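Local coordinates for protein STN1 (Saccharomyces cerevisiae, PDB 3KEY) that regulates telomere length and protects chromosome ends, restraining telomerase loading through its interaction with CDC13, at residues 9-14 with 136-141; 39-44 with 54-59; 94-99 with 140-145. One frame throughout, in Å; residues are numbered along the deposited sequence.

Contact 1. Residues 9-14 with 136-141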
loop_
_atom_site.group_PDB
_atom_site.type_symbol
_atom_site.label_atom_id
_atom_site.label_comp_id
_atom_site.label_asym_id
_atom_site.label_seq_id
_atom_site.Cartn_x
_atom_site.Cartn_y
_atom_site.Cartn_z
ATOM N N ASN A 9 2.840 -6.102 1.470
ATOM C CA ASN A 9 2.608 -6.936 2.652
ATOM C C ASN A 9 2.894 -6.081 3.899
ATOM O O ASN A 9 2.168 -6.151 4.895
ATOM C CB ASN A 9 3.515 -8.174 2.652
ATOM C CG ASN A 9 2.965 -9.305 1.788
ATOM O OD1 ASN A 9 1.760 -9.567 1.775
ATOM N ND2 ASN A 9 3.854 -9.992 1.077
ATOM N N LEU A 10 3.954 -5.277 3.840
ATOM C CA LEU A 10 4.286 -4.398 4.955
ATOM C C LEU A 10 3.192 -3.341 5.042
ATOM O O LEU A 10 2.761 -2.975 6.135
ATOM C CB LEU A 10 5.648 -3.721 4.748
ATOM C CG LEU A 10 5.999 -2.668 5.809
ATOM C CD1 LEU A 10 5.967 -3.298 7.201
ATOM C CD2 LEU A 10 7.363 -2.069 5.517
ATOM N N MET A 11 2.741 -2.857 3.885
ATOM C CA MET A 11 1.678 -1.858 3.856
ATOM C C MET A 11 0.438 -2.381 4.595
ATOM O O MET A 11 -0.151 -1.670 5.413
ATOM C CB MET A 11 1.304 -1.499 2.411
ATOM C CG MET A 11 0.135 -0.512 2.318
ATOM S SD MET A 11 -0.383 -0.146 0.620
ATOM C CE MET A 11 -1.198 -1.713 0.164
ATOM N N LEU A 12 0.055 -3.626 4.322
ATOM C CA LEU A 12 -1.116 -4.217 4.970
ATOM C C LEU A 12 -0.932 -4.384 6.476
ATOM O O LEU A 12 -1.897 -4.303 7.238
ATOM C CB LEU A 12 -1.452 -5.576 4.341
ATOM C CG LEU A 12 -1.978 -5.546 2.902
ATOM C CD1 LEU A 12 -2.257 -6.969 2.442
ATOM C CD2 LEU A 12 -3.247 -4.706 2.824
ATOM N N ILE A 13 0.299 -4.627 6.907
ATOM C CA ILE A 13 0.573 -4.780 8.331
ATOM C C ILE A 13 0.367 -3.418 8.997
ATOM O O ILE A 13 -0.316 -3.302 10.020
ATOM C CB ILE A 13 2.021 -5.268 8.561
ATOM C CG1 ILE A 13 2.173 -6.693 8.009
ATOM C CG2 ILE A 13 2.373 -5.192 10.041
ATOM C CD1 ILE A 13 3.575 -7.268 8.116
ATOM N N LEU A 14 0.940 -2.381 8.395
ATOM C CA LEU A 14 0.813 -1.030 8.926
ATOM C C LEU A 14 -0.650 -0.605 8.995
ATOM O O LEU A 14 -1.087 -0.016 9.983
ATOM C CB LEU A 14 1.610 -0.051 8.060
ATOM C CG LEU A 14 3.118 -0.307 8.107
ATOM C CD1 LEU A 14 3.845 0.593 7.132
ATOM C CD2 LEU A 14 3.613 -0.072 9.516
ATOM N N VAL A 136 -2.445 3.391 -6.790
ATOM C CA VAL A 136 -2.757 2.141 -7.469
ATOM C C VAL A 136 -2.722 0.976 -6.475
ATOM O O VAL A 136 -3.627 0.151 -6.452
ATOM C CB VAL A 136 -1.751 1.848 -8.616
ATOM C CG1 VAL A 136 -1.902 0.407 -9.097
ATOM C CG2 VAL A 136 -1.983 2.819 -9.768
ATOM N N ASP A 137 -1.688 0.900 -5.644
ATOM C CA ASP A 137 -1.627 -0.214 -4.707
ATOM C C ASP A 137 -2.734 -0.159 -3.662
ATOM O O ASP A 137 -3.231 -1.195 -3.236
ATOM C CB ASP A 137 -0.241 -0.310 -4.052
ATOM C CG ASP A 137 0.840 -0.731 -5.051
ATOM O OD1 ASP A 137 0.482 -1.371 -6.067
ATOM O OD2 ASP A 137 2.035 -0.435 -4.829
ATOM N N VAL A 138 -3.145 1.038 -3.258
ATOM C CA VAL A 138 -4.222 1.118 -2.280
ATOM C C VAL A 138 -5.528 0.610 -2.910
ATOM O O VAL A 138 -6.240 -0.204 -2.311
ATOM C CB VAL A 138 -4.409 2.565 -1.750
ATOM C CG1 VAL A 138 -5.658 2.646 -0.864
ATOM C CG2 VAL A 138 -3.176 2.973 -0.945
ATOM N N PHE A 139 -5.828 1.066 -4.123
ATOM C CA PHE A 139 -7.050 0.631 -4.796
ATOM C C PHE A 139 -7.044 -0.864 -5.124
ATOM O O PHE A 139 -8.080 -1.521 -5.009
ATOM C CB PHE A 139 -7.316 1.470 -6.060
ATOM C CG PHE A 139 -8.056 2.761 -5.777
ATOM C CD1 PHE A 139 -7.370 3.898 -5.360
ATOM C CD2 PHE A 139 -9.448 2.812 -5.867
ATOM C CE1 PHE A 139 -8.058 5.072 -5.034
ATOM C CE2 PHE A 139 -10.150 3.976 -5.544
ATOM C CZ PHE A 139 -9.453 5.111 -5.125
ATOM N N LYS A 140 -5.889 -1.409 -5.512
ATOM C CA LYS A 140 -5.813 -2.841 -5.796
ATOM C C LYS A 140 -6.215 -3.653 -4.555
ATOM O O LYS A 140 -7.014 -4.592 -4.645
ATOM C CB LYS A 140 -4.399 -3.239 -6.241
ATOM C CG LYS A 140 -4.101 -2.937 -7.708
ATOM C CD LYS A 140 -2.696 -3.380 -8.116
ATOM C CE LYS A 140 -2.483 -3.217 -9.626
ATOM N NZ LYS A 140 -1.095 -3.611 -10.030
ATOM N N GLU A 141 -5.660 -3.290 -3.400
ATOM C CA GLU A 141 -5.977 -3.981 -2.154
ATOM C C GLU A 141 -7.460 -3.858 -1.776
ATOM O O GLU A 141 -8.085 -4.836 -1.365
ATOM C CB GLU A 141 -5.122 -3.443 -1.009
ATOM C CG GLU A 141 -4.042 -4.392 -0.566
ATOM C CD GLU A 141 -4.545 -5.828 -0.454
ATOM O OE1 GLU A 141 -5.494 -6.107 0.329
ATOM O OE2 GLU A 141 -3.988 -6.678 -1.161
#
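The torsions of Met11 carry its tip to Glu141. In Met11, CG stands anti to the backbone N (chi1 177°), SD follows in extension, and a bend at chi3 (72°) turns CE to the partner helix. There CE lies 4.0 Å from the backbone O of Asp137 and equally near Glu141 CG, while SD reaches the CG2 branch of Val138 only at 4.5 Å. Met11 and Glu141 slide past each other in opposite directions, whereas Leu12 and Glu141 meet tip to tip. Leu12 CD2 touches Glu141 CG at 3.5 Å and OE1 at 3.6 Å; its other branch, CD1, faces the carboxylate carbon CD at 3.9 Å.

Segments 9-14 and 136-141 belong to helices 6-16 and 132-149, one from each winged helix-turn-helix region, so the contact joins the two halves of the C-terminal part of Stn1. The axes of the two segments approach to 11.6 Å at a crossing angle of -71°, a wide spacing spanned mainly by these long side chains. Asp137 adds a link between the helices through a salt bridge to Lys7, and Met11 also packs on Leu92 of helix 90-108.

With no hydrogen bond directly joining the two segments, their contact rests on van der Waals packing, in which the aliphatic CG of Glu141 serves as apolar surface beside its own carboxylate, whose OE1 has a long, weak ion pair with Arg145 NE of the same helix.

Contact 2. Residues 39-44 with 54-59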
loop_
_atom_site.group_PDB
_atom_site.type_symbol
_atom_site.label_atom_id
_atom_site.label_comp_id
_atom_site.label_asym_id
_atom_site.label_seq_id
_atom_site.Cartn_x
_atom_site.Cartn_y
_atom_site.Cartn_z
ATOM N N SER A 39 12.463 -12.657 4.544
ATOM C CA SER A 39 12.263 -13.110 3.172
ATOM C C SER A 39 13.009 -12.208 2.180
ATOM O O SER A 39 13.703 -12.695 1.279
ATOM C CB SER A 39 10.763 -13.135 2.842
ATOM O OG SER A 39 10.543 -13.495 1.487
ATOM N N LEU A 40 12.881 -10.893 2.356
ATOM C CA LEU A 40 13.549 -9.934 1.475
ATOM C C LEU A 40 15.068 -10.008 1.655
ATOM O O LEU A 40 15.832 -9.843 0.700
ATOM C CB LEU A 40 13.079 -8.503 1.790
ATOM C CG LEU A 40 13.026 -7.454 0.670
ATOM C CD1 LEU A 40 12.915 -6.059 1.291
ATOM C CD2 LEU A 40 14.252 -7.527 -0.202
ATOM N N ALA A 41 15.501 -10.243 2.887
ATOM C CA ALA A 41 16.927 -10.320 3.177
ATOM C C ALA A 41 17.578 -11.476 2.419
ATOM O O ALA A 41 18.718 -11.352 1.944
ATOM C CB ALA A 41 17.157 -10.471 4.684
ATOM N N SER A 42 16.860 -12.592 2.294
ATOM C CA SER A 42 17.423 -13.737 1.583
ATOM C C SER A 42 17.599 -13.358 0.112
ATOM O O SER A 42 18.503 -13.850 -0.555
ATOM C CB SER A 42 16.537 -14.980 1.733
ATOM O OG SER A 42 15.509 -15.012 0.768
ATOM N N PHE A 43 16.742 -12.471 -0.391
ATOM C CA PHE A 43 16.877 -12.019 -1.768
ATOM C C PHE A 43 18.115 -11.124 -1.864
ATOM O O PHE A 43 18.901 -11.239 -2.811
ATOM C CB PHE A 43 15.637 -11.241 -2.225
ATOM C CG PHE A 43 15.806 -10.555 -3.565
ATOM C CD1 PHE A 43 16.032 -9.179 -3.638
ATOM C CD2 PHE A 43 15.774 -11.289 -4.747
ATOM C CE1 PHE A 43 16.226 -8.545 -4.873
ATOM C CE2 PHE A 43 15.967 -10.668 -5.988
ATOM C CZ PHE A 43 16.194 -9.291 -6.049
ATOM N N LEU A 44 18.298 -10.243 -0.881
ATOM C CA LEU A 44 19.454 -9.344 -0.887
ATOM C C LEU A 44 20.768 -10.127 -0.792
ATOM O O LEU A 44 21.775 -9.737 -1.389
ATOM C CB LEU A 44 19.368 -8.321 0.263
ATOM C CG LEU A 44 18.207 -7.314 0.226
ATOM C CD1 LEU A 44 18.361 -6.319 1.371
ATOM C CD2 LEU A 44 18.189 -6.580 -1.113
ATOM N N LYS A 54 27.974 -9.581 3.447
ATOM C CA LYS A 54 27.595 -8.937 4.699
ATOM C C LYS A 54 26.835 -9.932 5.562
ATOM O O LYS A 54 26.328 -10.934 5.063
ATOM C CB LYS A 54 26.714 -7.713 4.428
ATOM C CG LYS A 54 27.397 -6.604 3.643
ATOM C CD LYS A 54 26.468 -5.414 3.457
ATOM C CE LYS A 54 27.139 -4.319 2.642
ATOM N NZ LYS A 54 26.261 -3.121 2.491
ATOM N N SER A 55 26.763 -9.658 6.859
ATOM C CA SER A 55 26.053 -10.538 7.779
ATOM C C SER A 55 24.573 -10.530 7.414
ATOM O O SER A 55 24.067 -9.545 6.866
ATOM C CB SER A 55 26.237 -10.053 9.220
ATOM O OG SER A 55 25.633 -8.785 9.403
ATOM N N PHE A 56 23.878 -11.621 7.714
ATOM C CA PHE A 56 22.459 -11.703 7.392
ATOM C C PHE A 56 21.681 -10.618 8.146
ATOM O O PHE A 56 20.747 -10.018 7.610
ATOM C CB PHE A 56 21.904 -13.080 7.759
ATOM C CG PHE A 56 20.601 -13.403 7.087
ATOM C CD1 PHE A 56 20.568 -13.752 5.742
ATOM C CD2 PHE A 56 19.408 -13.358 7.797
ATOM C CE1 PHE A 56 19.361 -14.055 5.114
ATOM C CE2 PHE A 56 18.195 -13.659 7.179
ATOM C CZ PHE A 56 18.173 -14.009 5.834
ATOM N N ASP A 57 22.077 -10.376 9.392
ATOM C CA ASP A 57 21.432 -9.366 10.220
ATOM C C ASP A 57 21.560 -8.013 9.533
ATOM O O ASP A 57 20.622 -7.217 9.505
ATOM C CB ASP A 57 22.088 -9.338 11.607
ATOM C CG ASP A 57 21.570 -8.207 12.484
ATOM O OD1 ASP A 57 22.130 -7.090 12.402
ATOM O OD2 ASP A 57 20.603 -8.432 13.248
ATOM N N SER A 58 22.729 -7.765 8.960
ATOM C CA SER A 58 22.970 -6.520 8.265
ATOM C C SER A 58 22.045 -6.455 7.041
ATOM O O SER A 58 21.474 -5.405 6.730
ATOM C CB SER A 58 24.434 -6.451 7.837
ATOM O OG SER A 58 24.870 -5.109 7.752
ATOM N N LEU A 59 21.894 -7.586 6.356
ATOM C CA LEU A 59 21.036 -7.648 5.180
ATOM C C LEU A 59 19.571 -7.413 5.545
ATOM O O LEU A 59 18.832 -6.806 4.769
ATOM C CB LEU A 59 21.199 -9.001 4.473
ATOM C CG LEU A 59 22.579 -9.214 3.836
ATOM C CD1 LEU A 59 22.737 -10.659 3.357
ATOM C CD2 LEU A 59 22.738 -8.244 2.678
#
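Phe56 runs from helix 56-73 to the flank of helix 31-47, where its ring tip meets Ala41 and Ser42. From CB, the chain sets CG anti to the backbone N (chi1 -162°), and the far part of the ring makes the crossing. CE2 stands 4.2 Å from Ala41 CB. On the other side of the ring tip, CE1 is 4.0 Å from Ser42 CA. CZ comes closest to Ala41 CB at 3.9 Å, with Ser42 N also nearby. The approach of both partners to the ring is oblique.

Leu59, one turn further along the helix, extends the apolar contact. Its CB lies 4.3 Å from Ala41 CB, and its CD2 branch reaches Leu44 CB at 4.1 Å. Leu44 CD1 in turn rests 3.5 Å from the backbone O of Leu59. The small methyl of Ala41 suits the close backbone pairing, its CA being 5.3 Å from that of Leu59.

Ser55 is the N-cap of the second helix: its OG accepts from Ser58 N at 3.1 Å.

Within the first winged helix-turn-helix region, the contact pairs helix 31-47 with the start of helix 56-73. Leu40 and Leu44 carry the same packing on to Ala63, while Phe56 also reaches back to Thr38 of helix 31-47.

Contact 3. Residues 94-99 with 140-145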
loop_
_atom_site.group_PDB
_atom_site.type_symbol
_atom_site.label_atom_id
_atom_site.label_comp_id
_atom_site.label_asym_id
_atom_site.label_seq_id
_atom_site.Cartn_x
_atom_site.Cartn_y
_atom_site.Cartn_z
ATOM N N ASN A 94 -6.045 6.977 5.909
ATOM C CA ASN A 94 -6.962 7.903 5.258
ATOM C C ASN A 94 -7.083 7.567 3.764
ATOM O O ASN A 94 -8.143 7.753 3.166
ATOM C CB ASN A 94 -6.498 9.355 5.411
ATOM C CG ASN A 94 -6.627 9.861 6.835
ATOM O OD1 ASN A 94 -7.514 9.443 7.576
ATOM N ND2 ASN A 94 -5.748 10.777 7.219
ATOM N N LEU A 95 -5.995 7.092 3.161
ATOM C CA LEU A 95 -6.009 6.730 1.742
ATOM C C LEU A 95 -6.918 5.525 1.534
ATOM O O LEU A 95 -7.665 5.458 0.560
ATOM C CB LEU A 95 -4.595 6.402 1.247
ATOM C CG LEU A 95 -3.717 7.621 0.969
ATOM C CD1 LEU A 95 -2.253 7.220 0.785
ATOM C CD2 LEU A 95 -4.254 8.327 -0.267
ATOM N N PHE A 96 -6.856 4.577 2.466
ATOM C CA PHE A 96 -7.691 3.391 2.384
ATOM C C PHE A 96 -9.162 3.749 2.562
ATOM O O PHE A 96 -10.018 3.201 1.872
ATOM C CB PHE A 96 -7.261 2.360 3.427
ATOM C CG PHE A 96 -6.459 1.235 2.853
ATOM C CD1 PHE A 96 -7.093 0.108 2.341
ATOM C CD2 PHE A 96 -5.071 1.323 2.777
ATOM C CE1 PHE A 96 -6.363 -0.924 1.756
ATOM C CE2 PHE A 96 -4.323 0.299 2.191
ATOM C CZ PHE A 96 -4.971 -0.829 1.680
ATOM N N GLU A 97 -9.459 4.651 3.493
ATOM C CA GLU A 97 -10.839 5.067 3.705
ATOM C C GLU A 97 -11.341 5.707 2.417
ATOM O O GLU A 97 -12.417 5.367 1.920
ATOM C CB GLU A 97 -10.939 6.071 4.856
ATOM C CG GLU A 97 -11.287 5.444 6.199
ATOM C CD GLU A 97 -11.381 6.470 7.321
ATOM O OE1 GLU A 97 -12.016 7.533 7.116
ATOM O OE2 GLU A 97 -10.825 6.203 8.410
ATOM N N TYR A 98 -10.543 6.627 1.872
ATOM C CA TYR A 98 -10.892 7.306 0.629
ATOM C C TYR A 98 -11.202 6.305 -0.505
ATOM O O TYR A 98 -12.227 6.420 -1.184
ATOM C CB TYR A 98 -9.742 8.232 0.231
ATOM C CG TYR A 98 -9.949 8.998 -1.058
ATOM C CD1 TYR A 98 -9.709 8.400 -2.300
ATOM C CD2 TYR A 98 -10.356 10.334 -1.035
ATOM C CE1 TYR A 98 -9.866 9.120 -3.488
ATOM C CE2 TYR A 98 -10.515 11.064 -2.212
ATOM C CZ TYR A 98 -10.266 10.455 -3.434
ATOM O OH TYR A 98 -10.396 11.186 -4.597
ATOM N N ALA A 99 -10.318 5.330 -0.708
ATOM C CA ALA A 99 -10.521 4.331 -1.754
ATOM C C ALA A 99 -11.788 3.497 -1.508
ATOM O O ALA A 99 -12.577 3.278 -2.424
ATOM C CB ALA A 99 -9.300 3.420 -1.852
ATOM N N LYS A 140 -5.889 -1.409 -5.512
ATOM C CA LYS A 140 -5.813 -2.841 -5.796
ATOM C C LYS A 140 -6.215 -3.653 -4.555
ATOM O O LYS A 140 -7.014 -4.592 -4.645
ATOM C CB LYS A 140 -4.399 -3.239 -6.241
ATOM C CG LYS A 140 -4.101 -2.937 -7.708
ATOM C CD LYS A 140 -2.696 -3.380 -8.116
ATOM C CE LYS A 140 -2.483 -3.217 -9.626
ATOM N NZ LYS A 140 -1.095 -3.611 -10.030
ATOM N N GLU A 141 -5.660 -3.290 -3.400
ATOM C CA GLU A 141 -5.977 -3.981 -2.154
ATOM C C GLU A 141 -7.460 -3.858 -1.776
ATOM O O GLU A 141 -8.085 -4.836 -1.365
ATOM C CB GLU A 141 -5.122 -3.443 -1.009
ATOM C CG GLU A 141 -4.042 -4.392 -0.566
ATOM C CD GLU A 141 -4.545 -5.828 -0.454
ATOM O OE1 GLU A 141 -5.494 -6.107 0.329
ATOM O OE2 GLU A 141 -3.988 -6.678 -1.161
ATOM N N CYS A 142 -8.014 -2.658 -1.895
ATOM C CA CYS A 142 -9.424 -2.462 -1.578
ATOM C C CYS A 142 -10.308 -3.252 -2.538
ATOM O O CYS A 142 -11.261 -3.902 -2.117
ATOM C CB CYS A 142 -9.789 -0.982 -1.646
ATOM S SG CYS A 142 -9.011 -0.013 -0.354
ATOM N N LEU A 143 -9.988 -3.201 -3.827
ATOM C CA LEU A 143 -10.779 -3.924 -4.819
ATOM C C LEU A 143 -10.704 -5.425 -4.571
ATOM O O LEU A 143 -11.696 -6.140 -4.727
ATOM C CB LEU A 143 -10.305 -3.572 -6.238
ATOM C CG LEU A 143 -10.747 -2.166 -6.680
ATOM C CD1 LEU A 143 -10.005 -1.709 -7.930
ATOM C CD2 LEU A 143 -12.260 -2.189 -6.930
ATOM N N LYS A 144 -9.529 -5.895 -4.167
ATOM C CA LYS A 144 -9.325 -7.311 -3.873
ATOM C C LYS A 144 -10.267 -7.706 -2.722
ATOM O O LYS A 144 -10.950 -8.732 -2.783
ATOM C CB LYS A 144 -7.859 -7.537 -3.488
ATOM C CG LYS A 144 -7.431 -8.977 -3.255
ATOM C CD LYS A 144 -5.898 -9.053 -3.073
ATOM C CE LYS A 144 -5.432 -10.467 -2.715
ATOM N NZ LYS A 144 -3.938 -10.614 -2.654
ATOM N N ARG A 145 -10.319 -6.870 -1.688
ATOM C CA ARG A 145 -11.189 -7.136 -0.541
ATOM C C ARG A 145 -12.664 -7.029 -0.910
ATOM O O ARG A 145 -13.482 -7.818 -0.443
ATOM C CB ARG A 145 -10.905 -6.153 0.598
ATOM C CG ARG A 145 -9.515 -6.264 1.170
ATOM C CD ARG A 145 -9.283 -5.215 2.247
ATOM N NE ARG A 145 -8.009 -5.424 2.923
ATOM C CZ ARG A 145 -7.602 -4.731 3.977
ATOM N NH1 ARG A 145 -8.372 -3.774 4.479
ATOM N NH2 ARG A 145 -6.435 -5.010 4.540
#
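A cysteine sulfur set against an aromatic ring marks this contact: Cys142 SG lies 4.2 Å from the centroid of the Phe96 ring, 54° off the ring normal. The approach is therefore oblique, and SG comes nearest to Phe96 CD1, at 3.3 Å. Cys142 SG is anti to its carbonyl carbon (chi1 -68°), a rotation that also brings it within 3.8 Å of Ala99 CB. One sulfur thus contacts both the ring and the methyl one helical turn apart, and the nearest backbone pair, Ala99 with Cys142, has its CA atoms 6.9 Å apart.

The rest of the ring is shared between two further residues. At its edge, near the ring plane, Phe96 CZ meets Glu141 CB at 3.8 Å. Arg145 lays one face of its guanidinium toward Phe96 CE1, although NH1 stays 4.4 Å from that atom.

Helices 90-108 and 132-149 both belong to the second winged helix-turn-helix region, and the axes of segments 94-99 and 140-145 cross at -51° with 9.9 Å between them. Leu143, on the same helix as Cys142, packs on Trp157 and Ile159 of strand 154-161, while Phe96 also touches Leu15 of helix 6-16. An alanine at Phe96 would probably leave a gap beside Cys142 SG and Glu141 CB and leave the Arg145 guanidinium without the ring carbon CE1 that lies over its face.

Within the second helix, Arg145 NE and Glu141 OE1 form a long salt bridge of 3.7 Å, one turn apart.

In the fold
Contacts 1 and 3 are buried and lie side by side, their centres 8 Å apart; contact 2 is partly buried and its centre sits about 23 Å from the centre of contact 1. Contacts 1 and 3 share helix 132-149 and Glu141, which turns its CG and carboxylate to one partner helix and its CB to the other, while Leu12 CD2 packs on Arg145 NH2 between them. Contact 1 bridges the two winged helix-turn-helix regions, whereas contacts 2 and 3 each work inside one. Their chemistry differs accordingly: methionine and leucine against a glutamate chain at the domain boundary, sulfur and ring in contact 3, and alanine and leucine side chains beside an exposed phenylalanine in contact 2.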